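Local coordinates for Exo beta-1,2-glucooligosaccharide sophorohydrolase (non-reducing end) (PDB 5Z06), which hydrolyses linear beta-1,2-glucan and beta-1,2-glucooligosaccharides of four or more units, releasing sophorose from the non-reducing end, at residues A[55-60]-A[169-174]; A[73-78]-A[311-316]; A[648-653]-A[660-665]. One frame throughout, in Å; residues are numbered along the deposited sequence.

Contact 1: residues A[55-60]-A[169-174]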
loop_
_atom_site.group_PDB
_atom_site.type_symbol
_atom_site.label_atom_id
_atom_site.label_comp_id
_atom_site.label_asym_id
_atom_site.label_seq_id
_atom_site.Cartn_x
_atom_site.Cartn_y
_atom_site.Cartn_z
ATOM N N GLU A 55 -11.586 -23.133 -4.799
ATOM C CA GLU A 55 -12.266 -24.282 -5.328
ATOM C C GLU A 55 -11.226 -25.198 -5.899
ATOM O O GLU A 55 -10.429 -24.804 -6.734
ATOM C CB GLU A 55 -13.255 -23.894 -6.421
ATOM C CG GLU A 55 -14.215 -25.027 -6.747
ATOM C CD GLU A 55 -14.922 -24.863 -8.069
ATOM O OE1 GLU A 55 -15.029 -23.723 -8.548
ATOM O OE2 GLU A 55 -15.358 -25.892 -8.640
ATOM N N LEU A 56 -11.255 -26.439 -5.448
ATOM C CA LEU A 56 -10.363 -27.433 -5.969
ATOM C C LEU A 56 -11.228 -28.518 -6.606
ATOM O O LEU A 56 -11.678 -29.447 -5.932
ATOM C CB LEU A 56 -9.463 -27.963 -4.844
ATOM C CG LEU A 56 -8.277 -28.761 -5.368
ATOM C CD1 LEU A 56 -7.183 -27.823 -5.848
ATOM C CD2 LEU A 56 -7.729 -29.703 -4.304
ATOM N N THR A 57 -11.493 -28.360 -7.899
ATOM C CA THR A 57 -12.335 -29.305 -8.639
ATOM C C THR A 57 -11.436 -30.003 -9.617
ATOM O O THR A 57 -10.773 -29.362 -10.443
ATOM C CB THR A 57 -13.532 -28.629 -9.312
ATOM O OG1 THR A 57 -14.442 -28.225 -8.289
ATOM C CG2 THR A 57 -14.267 -29.569 -10.279
ATOM N N TYR A 58 -11.387 -31.324 -9.491
ATOM C CA TYR A 58 -10.436 -32.118 -10.241
ATOM C C TYR A 58 -10.965 -33.479 -10.636
ATOM O O TYR A 58 -11.897 -34.001 -10.037
ATOM C CB TYR A 58 -9.140 -32.295 -9.436
ATOM C CG TYR A 58 -9.349 -32.992 -8.117
ATOM C CD1 TYR A 58 -9.717 -32.268 -6.975
ATOM C CD2 TYR A 58 -9.223 -34.387 -8.010
ATOM C CE1 TYR A 58 -9.916 -32.903 -5.753
ATOM C CE2 TYR A 58 -9.429 -35.044 -6.787
ATOM C CZ TYR A 58 -9.786 -34.305 -5.672
ATOM O OH TYR A 58 -10.007 -34.931 -4.467
ATOM N N VAL A 59 -10.308 -34.036 -11.650
ATOM C CA VAL A 59 -10.443 -35.413 -12.064
ATOM C C VAL A 59 -9.038 -35.998 -12.060
ATOM O O VAL A 59 -8.160 -35.557 -12.798
ATOM C CB VAL A 59 -11.062 -35.530 -13.470
ATOM C CG1 VAL A 59 -11.193 -36.992 -13.883
ATOM C CG2 VAL A 59 -12.432 -34.859 -13.498
ATOM N N SER A 60 -8.836 -36.983 -11.210
ATOM C CA SER A 60 -7.589 -37.715 -11.164
ATOM C C SER A 60 -7.834 -38.955 -12.013
ATOM O O SER A 60 -8.482 -39.890 -11.560
ATOM C CB SER A 60 -7.252 -38.077 -9.717
ATOM O OG SER A 60 -7.330 -36.939 -8.874
ATOM N N GLU A 169 -14.906 -36.866 -10.857
ATOM C CA GLU A 169 -14.848 -35.450 -10.585
ATOM C C GLU A 169 -15.201 -35.221 -9.141
ATOM O O GLU A 169 -16.237 -35.691 -8.676
ATOM C CB GLU A 169 -15.809 -34.680 -11.465
ATOM C CG GLU A 169 -15.567 -33.178 -11.397
ATOM C CD GLU A 169 -16.517 -32.407 -12.262
ATOM O OE1 GLU A 169 -16.826 -32.884 -13.373
ATOM O OE2 GLU A 169 -16.948 -31.330 -11.828
ATOM N N TYR A 170 -14.333 -34.503 -8.437
ATOM C CA TYR A 170 -14.592 -34.099 -7.066
ATOM C C TYR A 170 -14.382 -32.612 -7.006
ATOM O O TYR A 170 -13.577 -32.059 -7.737
ATOM C CB TYR A 170 -13.643 -34.791 -6.086
ATOM C CG TYR A 170 -13.762 -36.280 -6.107
ATOM C CD1 TYR A 170 -14.862 -36.908 -5.553
ATOM C CD2 TYR A 170 -12.776 -37.069 -6.701
ATOM C CE1 TYR A 170 -14.986 -38.283 -5.581
ATOM C CE2 TYR A 170 -12.890 -38.447 -6.732
ATOM C CZ TYR A 170 -13.997 -39.046 -6.172
ATOM O OH TYR A 170 -14.119 -40.410 -6.188
ATOM N N THR A 171 -15.139 -31.977 -6.138
ATOM C CA THR A 171 -14.963 -30.589 -5.834
ATOM C C THR A 171 -14.757 -30.564 -4.346
ATOM O O THR A 171 -15.636 -30.995 -3.583
ATOM C CB THR A 171 -16.196 -29.764 -6.184
ATOM O OG1 THR A 171 -16.277 -29.634 -7.595
ATOM C CG2 THR A 171 -16.116 -28.376 -5.573
ATOM N N ILE A 172 -13.596 -30.067 -3.935
ATOM C CA ILE A 172 -13.408 -29.694 -2.542
ATOM C C ILE A 172 -13.096 -28.200 -2.484
ATOM O O ILE A 172 -12.587 -27.614 -3.444
ATOM C CB ILE A 172 -12.349 -30.574 -1.831
ATOM C CG1 ILE A 172 -10.945 -30.293 -2.354
ATOM C CG2 ILE A 172 -12.730 -32.053 -1.997
ATOM C CD1 ILE A 172 -9.855 -31.115 -1.706
ATOM N N TYR A 173 -13.427 -27.597 -1.358
ATOM C CA TYR A 173 -13.102 -26.233 -1.106
ATOM C C TYR A 173 -12.043 -26.161 -0.025
ATOM O O TYR A 173 -12.092 -26.898 0.951
ATOM C CB TYR A 173 -14.339 -25.473 -0.698
ATOM C CG TYR A 173 -15.442 -25.614 -1.694
ATOM C CD1 TYR A 173 -15.523 -24.767 -2.790
ATOM C CD2 TYR A 173 -16.404 -26.610 -1.559
ATOM C CE1 TYR A 173 -16.551 -24.892 -3.713
ATOM C CE2 TYR A 173 -17.433 -26.738 -2.478
ATOM C CZ TYR A 173 -17.501 -25.877 -3.545
ATOM O OH TYR A 173 -18.500 -26.007 -4.463
ATOM N N LEU A 174 -11.079 -25.271 -0.233
ATOM C CA LEU A 174 -9.983 -25.051 0.693
ATOM C C LEU A 174 -10.046 -23.599 1.110
ATOM O O LEU A 174 -10.143 -22.703 0.269
ATOM C CB LEU A 174 -8.654 -25.337 0.029
ATOM C CG LEU A 174 -8.595 -26.664 -0.724
ATOM C CD1 LEU A 174 -7.243 -26.744 -1.414
ATOM C CD2 LEU A 174 -8.797 -27.852 0.207
#

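Contact 2: residues A[73-78]-A[311-316]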
loop_
_atom_site.group_PDB
_atom_site.type_symbol
_atom_site.label_atom_id
_atom_site.label_comp_id
_atom_site.label_asym_id
_atom_site.label_seq_id
_atom_site.Cartn_x
_atom_site.Cartn_y
_atom_site.Cartn_z
ATOM N N CYS A 73 1.558 -15.148 -0.472
ATOM C CA CYS A 73 1.555 -13.816 -1.119
ATOM C C CYS A 73 2.479 -12.924 -0.317
ATOM O O CYS A 73 2.123 -12.561 0.789
ATOM C CB CYS A 73 0.118 -13.233 -1.124
ATOM S SG CYS A 73 0.004 -11.460 -1.511
ATOM N N PRO A 74 3.694 -12.640 -0.816
ATOM C CA PRO A 74 4.577 -11.769 -0.027
ATOM C C PRO A 74 4.012 -10.376 0.096
ATOM O O PRO A 74 3.391 -9.862 -0.833
ATOM C CB PRO A 74 5.882 -11.748 -0.825
ATOM C CG PRO A 74 5.474 -12.153 -2.197
ATOM C CD PRO A 74 4.406 -13.184 -1.973
ATOM N N VAL A 75 4.173 -9.796 1.269
ATOM C CA VAL A 75 3.653 -8.473 1.509
ATOM C C VAL A 75 4.779 -7.705 2.163
ATOM O O VAL A 75 5.382 -8.182 3.145
ATOM C CB VAL A 75 2.422 -8.517 2.418
ATOM C CG1 VAL A 75 1.896 -7.113 2.657
ATOM C CG2 VAL A 75 1.333 -9.391 1.813
ATOM N N ARG A 76 5.050 -6.519 1.620
ATOM C CA ARG A 76 6.083 -5.635 2.134
ATOM C C ARG A 76 5.986 -5.554 3.654
ATOM O O ARG A 76 4.895 -5.349 4.215
ATOM C CB ARG A 76 5.925 -4.249 1.513
ATOM C CG ARG A 76 6.867 -3.181 2.044
ATOM C CD ARG A 76 6.545 -1.846 1.409
ATOM N NE ARG A 76 6.849 -1.887 -0.007
ATOM C CZ ARG A 76 7.952 -1.418 -0.591
ATOM N NH1 ARG A 76 8.914 -0.781 0.088
ATOM N NH2 ARG A 76 8.080 -1.567 -1.895
ATOM N N GLY A 77 7.123 -5.747 4.316
ATOM C CA GLY A 77 7.174 -5.653 5.775
ATOM C C GLY A 77 6.517 -6.780 6.560
ATOM O O GLY A 77 6.492 -6.716 7.794
ATOM N N ASN A 78 5.992 -7.806 5.868
ATOM C CA ASN A 78 5.475 -9.021 6.514
ATOM C C ASN A 78 6.669 -9.962 6.599
ATOM O O ASN A 78 6.960 -10.741 5.676
ATOM C CB ASN A 78 4.312 -9.677 5.746
ATOM C CG ASN A 78 3.014 -8.894 5.836
ATOM O OD1 ASN A 78 1.946 -9.486 5.974
ATOM N ND2 ASN A 78 3.089 -7.574 5.705
ATOM N N ARG A 311 3.044 4.488 8.805
ATOM C CA ARG A 311 3.633 3.232 8.522
ATOM C C ARG A 311 3.988 3.126 7.048
ATOM O O ARG A 311 3.351 3.732 6.199
ATOM C CB ARG A 311 2.700 2.114 8.992
ATOM C CG ARG A 311 2.740 2.052 10.500
ATOM C CD ARG A 311 2.181 0.795 11.075
ATOM N NE ARG A 311 0.840 1.048 11.524
ATOM C CZ ARG A 311 0.365 0.928 12.763
ATOM N NH1 ARG A 311 1.083 0.488 13.789
ATOM N NH2 ARG A 311 -0.902 1.227 12.947
ATOM N N GLU A 312 5.039 2.386 6.759
ATOM C CA GLU A 312 5.406 2.126 5.388
ATOM C C GLU A 312 4.221 1.563 4.625
ATOM O O GLU A 312 3.937 1.984 3.514
ATOM C CB GLU A 312 6.562 1.145 5.323
ATOM C CG GLU A 312 6.898 0.613 3.931
ATOM C CD GLU A 312 7.466 1.622 2.961
ATOM O OE1 GLU A 312 7.343 2.857 3.170
ATOM O OE2 GLU A 312 8.067 1.155 1.956
ATOM N N ASN A 313 3.561 0.588 5.223
ATOM C CA ASN A 313 2.395 -0.025 4.607
ATOM C C ASN A 313 1.621 -0.795 5.654
ATOM O O ASN A 313 2.177 -1.170 6.684
ATOM C CB ASN A 313 2.781 -0.966 3.438
ATOM C CG ASN A 313 3.637 -2.117 3.880
ATOM O OD1 ASN A 313 4.826 -1.940 4.156
ATOM N ND2 ASN A 313 3.035 -3.300 3.989
ATOM N N ILE A 314 0.349 -1.026 5.347
ATOM C CA ILE A 314 -0.567 -1.819 6.172
ATOM C C ILE A 314 -1.266 -2.831 5.247
ATOM O O ILE A 314 -1.850 -2.425 4.217
ATOM C CB ILE A 314 -1.595 -0.910 6.884
ATOM C CG1 ILE A 314 -0.865 0.217 7.658
ATOM C CG2 ILE A 314 -2.509 -1.717 7.804
ATOM C CD1 ILE A 314 -1.793 1.164 8.420
ATOM N N PRO A 315 -1.193 -4.126 5.560
ATOM C CA PRO A 315 -0.458 -4.660 6.692
ATOM C C PRO A 315 1.021 -4.742 6.383
ATOM O O PRO A 315 1.413 -5.254 5.329
ATOM C CB PRO A 315 -1.034 -6.054 6.849
ATOM C CG PRO A 315 -1.438 -6.455 5.457
ATOM C CD PRO A 315 -1.894 -5.190 4.810
ATOM N N GLY A 316 1.836 -4.226 7.292
ATOM C CA GLY A 316 3.287 -4.257 7.140
ATOM C C GLY A 316 3.942 -4.414 8.497
ATOM O O GLY A 316 3.401 -5.102 9.367
#

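Contact 3: residues A[648-653]-A[660-665]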
loop_
_atom_site.group_PDB
_atom_site.type_symbol
_atom_site.label_atom_id
_atom_site.label_comp_id
_atom_site.label_asym_id
_atom_site.label_seq_id
_atom_site.Cartn_x
_atom_site.Cartn_y
_atom_site.Cartn_z
ATOM N N PHE A 648 -8.461 3.631 -1.466
ATOM C CA PHE A 648 -8.339 2.608 -2.485
ATOM C C PHE A 648 -7.153 1.744 -2.181
ATOM O O PHE A 648 -6.150 2.214 -1.657
ATOM C CB PHE A 648 -8.215 3.189 -3.882
ATOM C CG PHE A 648 -9.397 3.982 -4.299
ATOM C CD1 PHE A 648 -10.501 3.358 -4.846
ATOM C CD2 PHE A 648 -9.407 5.362 -4.172
ATOM C CE1 PHE A 648 -11.589 4.103 -5.252
ATOM C CE2 PHE A 648 -10.507 6.104 -4.564
ATOM C CZ PHE A 648 -11.593 5.472 -5.101
ATOM N N ARG A 649 -7.263 0.481 -2.555
ATOM C CA ARG A 649 -6.130 -0.411 -2.440
ATOM C C ARG A 649 -4.991 0.089 -3.298
ATOM O O ARG A 649 -5.188 0.827 -4.244
ATOM C CB ARG A 649 -6.528 -1.831 -2.798
ATOM C CG ARG A 649 -7.562 -2.336 -1.822
ATOM C CD ARG A 649 -7.868 -3.800 -1.987
ATOM N NE ARG A 649 -9.020 -4.106 -1.159
ATOM C CZ ARG A 649 -8.967 -4.310 0.151
ATOM N NH1 ARG A 649 -7.805 -4.260 0.814
ATOM N NH2 ARG A 649 -10.091 -4.573 0.800
ATOM N N ASP A 650 -3.788 -0.292 -2.934
ATOM C CA ASP A 650 -2.607 0.320 -3.515
ATOM C C ASP A 650 -2.529 0.240 -5.033
ATOM O O ASP A 650 -2.085 1.183 -5.682
ATOM C CB ASP A 650 -1.367 -0.307 -2.939
ATOM C CG ASP A 650 -0.147 0.507 -3.207
ATOM O OD1 ASP A 650 -0.203 1.728 -2.954
ATOM O OD2 ASP A 650 0.872 -0.077 -3.650
ATOM N N ALA A 651 -2.968 -0.887 -5.578
ATOM C CA ALA A 651 -2.893 -1.142 -6.990
ATOM C C ALA A 651 -3.768 -2.297 -7.343
ATOM O O ALA A 651 -4.086 -3.125 -6.502
ATOM C CB ALA A 651 -1.454 -1.459 -7.411
ATOM N N PHE A 652 -4.073 -2.390 -8.621
ATOM C CA PHE A 652 -4.805 -3.511 -9.133
ATOM C C PHE A 652 -4.421 -3.797 -10.579
ATOM O O PHE A 652 -3.968 -2.909 -11.322
ATOM C CB PHE A 652 -6.310 -3.241 -8.996
ATOM C CG PHE A 652 -6.817 -2.141 -9.879
ATOM C CD1 PHE A 652 -6.550 -0.814 -9.587
ATOM C CD2 PHE A 652 -7.606 -2.431 -10.992
ATOM C CE1 PHE A 652 -7.037 0.195 -10.390
ATOM C CE2 PHE A 652 -8.101 -1.426 -11.796
ATOM C CZ PHE A 652 -7.810 -0.108 -11.502
ATOM N N ASN A 653 -4.635 -5.040 -10.972
ATOM C CA ASN A 653 -4.356 -5.465 -12.320
ATOM C C ASN A 653 -5.515 -6.321 -12.747
ATOM O O ASN A 653 -5.619 -7.489 -12.334
ATOM C CB ASN A 653 -3.048 -6.226 -12.368
ATOM C CG ASN A 653 -2.598 -6.511 -13.783
ATOM O OD1 ASN A 653 -3.400 -6.859 -14.639
ATOM N ND2 ASN A 653 -1.320 -6.333 -14.035
ATOM N N SER A 660 -3.780 -5.328 -4.850
ATOM C CA SER A 660 -2.804 -5.257 -3.808
ATOM C C SER A 660 -3.418 -5.638 -2.480
ATOM O O SER A 660 -4.548 -5.239 -2.182
ATOM C CB SER A 660 -2.267 -3.842 -3.712
ATOM O OG SER A 660 -1.354 -3.769 -2.678
ATOM N N PRO A 661 -2.671 -6.409 -1.658
ATOM C CA PRO A 661 -3.156 -6.704 -0.302
ATOM C C PRO A 661 -2.885 -5.599 0.709
ATOM O O PRO A 661 -3.162 -5.792 1.874
ATOM C CB PRO A 661 -2.373 -7.962 0.074
ATOM C CG PRO A 661 -1.094 -7.855 -0.708
ATOM C CD PRO A 661 -1.354 -7.012 -1.923
ATOM N N LEU A 662 -2.375 -4.441 0.282
ATOM C CA LEU A 662 -1.928 -3.422 1.218
ATOM C C LEU A 662 -2.407 -2.033 0.851
ATOM O O LEU A 662 -2.849 -1.765 -0.278
ATOM C CB LEU A 662 -0.381 -3.441 1.361
ATOM C CG LEU A 662 0.529 -3.395 0.133
ATOM C CD1 LEU A 662 0.542 -2.032 -0.535
ATOM C CD2 LEU A 662 1.947 -3.717 0.551
ATOM N N PHE A 663 -2.291 -1.165 1.840
ATOM C CA PHE A 663 -2.316 0.251 1.651
ATOM C C PHE A 663 -0.921 0.748 1.925
ATOM O O PHE A 663 -0.262 0.326 2.893
ATOM C CB PHE A 663 -3.289 0.875 2.627
ATOM C CG PHE A 663 -4.662 0.345 2.480
ATOM C CD1 PHE A 663 -5.503 0.859 1.517
ATOM C CD2 PHE A 663 -5.089 -0.714 3.267
ATOM C CE1 PHE A 663 -6.768 0.340 1.350
ATOM C CE2 PHE A 663 -6.357 -1.225 3.117
ATOM C CZ PHE A 663 -7.200 -0.705 2.156
ATOM N N MET A 664 -0.496 1.695 1.118
ATOM C CA MET A 664 0.894 2.125 1.121
ATOM C C MET A 664 0.940 3.543 1.657
ATOM O O MET A 664 0.194 4.387 1.207
ATOM C CB MET A 664 1.414 2.066 -0.301
ATOM C CG MET A 664 2.907 2.111 -0.417
ATOM S SD MET A 664 3.691 0.577 0.079
ATOM C CE MET A 664 5.372 1.195 0.011
ATOM N N GLY A 665 1.822 3.780 2.629
ATOM C CA GLY A 665 2.015 5.110 3.227
ATOM C C GLY A 665 2.323 6.175 2.202
ATOM O O GLY A 665 1.829 7.309 2.304
HETATM O O HOH W 1 -5.253 -3.589 -0.025
HETATM O O HOH W 2 -1.894 2.381 -1.162
HETATM O O HOH W 3 0.830 -2.688 -4.177
#

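Contact 1: residues A[55-60]-A[169-174]
The antiparallel strand pair 55-59 and 169-174 in the N-terminal part of the chain sets L56 against I172 and Y58 against Y170 as hydrogen-bonded pairs. L56 N reaches I172 O at 2.7 Å and I172 N returns to L56 O at 2.8 Å; Y58 and Y170 exchange a like pair. Between these rungs the non-hydrogen-bonded pair T57 and T171 brings two hydroxyls together: T171 OG1 donates to T57 OG1, modelled so close that the length is doubtful, and T57 OG1 donates on to E55 OE2 at 2.5 Å, meeting the anti side of the carboxylate. E55 OE1 has K34 as a salt-bridge partner. L56, Y58, Y170 and I172 lie on the face away from T57 and T171, turned to the interior of a beta-sandwich, where L56 and L174 both touch L160 of strand 155-161 in the second sheet. L56 and I172 lie side by side, CD2 of the leucine 3.6 Å from CD1 of the isoleucine, and L174 CD1 comes to 4.2 Å from L56 CD2. Y58 holds CG between its backbone N and carbonyl carbon (chi1 60°), and its ring receives Y170 CB on one face, 3.9 Å from CZ. The two tyrosine ring planes stand 49° apart, Y58 CE2 near the plane of the Y170 ring at its edge, by CD2. Their hydroxyls part company, Y58 OH bonding to A101 O and Y170 OH to D166.

Contact 2: residues A[73-78]-A[311-316]
R76 lays its aliphatic chain against the carboxamide of N313, with R76 CG and CD each 3.2 Å from N313 OD1. R76 and G77 are the central residues of a type II beta turn from V75 to N78, closed by N78 N to V75 O; through it a loop of the N-terminal beta region meets the short strand 313-314. The turn presents R76 O to two amide groups, N313 ND2 at 2.8 Å and N78 ND2 at 3.2 Å, which arrive from opposite faces of the carbonyl plane. N78 ND2 also donates to P315 O, 2.9 Å away and near the plane of the N78 amide, so this one amide nitrogen ties the turn internally and to the other segment. An alanine in place of N78 would probably leave P315 O without this donor and R76 O with one grip fewer. G77, third residue of the turn, has the positive phi (72°) that favours glycine; at G316 a CB would clash with N313 O. V75 CG1 rests 3.3 Å from P315 O. The R76 chain bends at chi3 (-67°) ahead of its guanidinium, whose NH2 atom forms a salt bridge with D592. In the salt bridge to E312, R76 NH1 lies 2.8 Å from E312 OE2, but the hydrogen bond is weak, its N-H...O angle only 124°.

Contact 3: residues A[648-653]-A[660-665]
Two backbone hydrogen bonds join 648-653 to 660-665: S660 N to A651 O at 2.8 Å, and D650 N to L662 O at 3.2 Å. S660 OG, anti to its own backbone N (chi1 178°), accepts from L662 N two residues on, an ST turn, with OG 3.5 Å from D650 CB. Three waters complete the polar network. One accepts from R649 NH1 in the guanidinium plane and donates to S660 O and, weakly, to L662 O. The other two serve the D650 carboxylate: one links OD1 to M664 N, the other donates to OD2 at 2.7 Å and accepts from S660 OG. N667 ND2 gives D650 OD1 a second donor beside its water. Among the packing contacts, D650 and L662 lie side by side with CB of the aspartate 3.5 Å from CD1 of the leucine, while M664 CB presses to 3.1 Å from D650 OD1. The F663 ring turns its edge to F648 O, 3.5 Å from CD1, and R649 NH1 meets F663 CZ obliquely at 3.8 Å, guanidinium and ring planes 37° apart. The water bound to R649 NH1 lies over one face of this ring, offset toward the rim. A651 and S660 flank the antiparallel pair 652-653 and 658-659, so the arrangement is the base of a beta hairpin within the glycoamylase-like region, from which the chain passes through strand 663-664 into helix 665-680.

Overall arrangement
Contacts 2 and 3 are neighbours, their centres 10 Å apart, and share a two-stranded antiparallel sheet in which 313-314 pairs with 663-664: I314 O lies 2.7 Å from F663 N, and E312 O 2.9 Å from G665 N. M664 packs beside both R76 and E312. A bound glycerol, probably from the crystallisation liquor, is about 3 Å from the R76 side chain and about 5 Å from that of M664, consistent with a pocket there. Contact 1 stands apart, its centre 32 Å from that of contact 2 and 31 Å from that of contact 3; it lies in the beta-sandwich, where the L174 side chain is about 9 Å from the calcium ion, one ligand of which is D175.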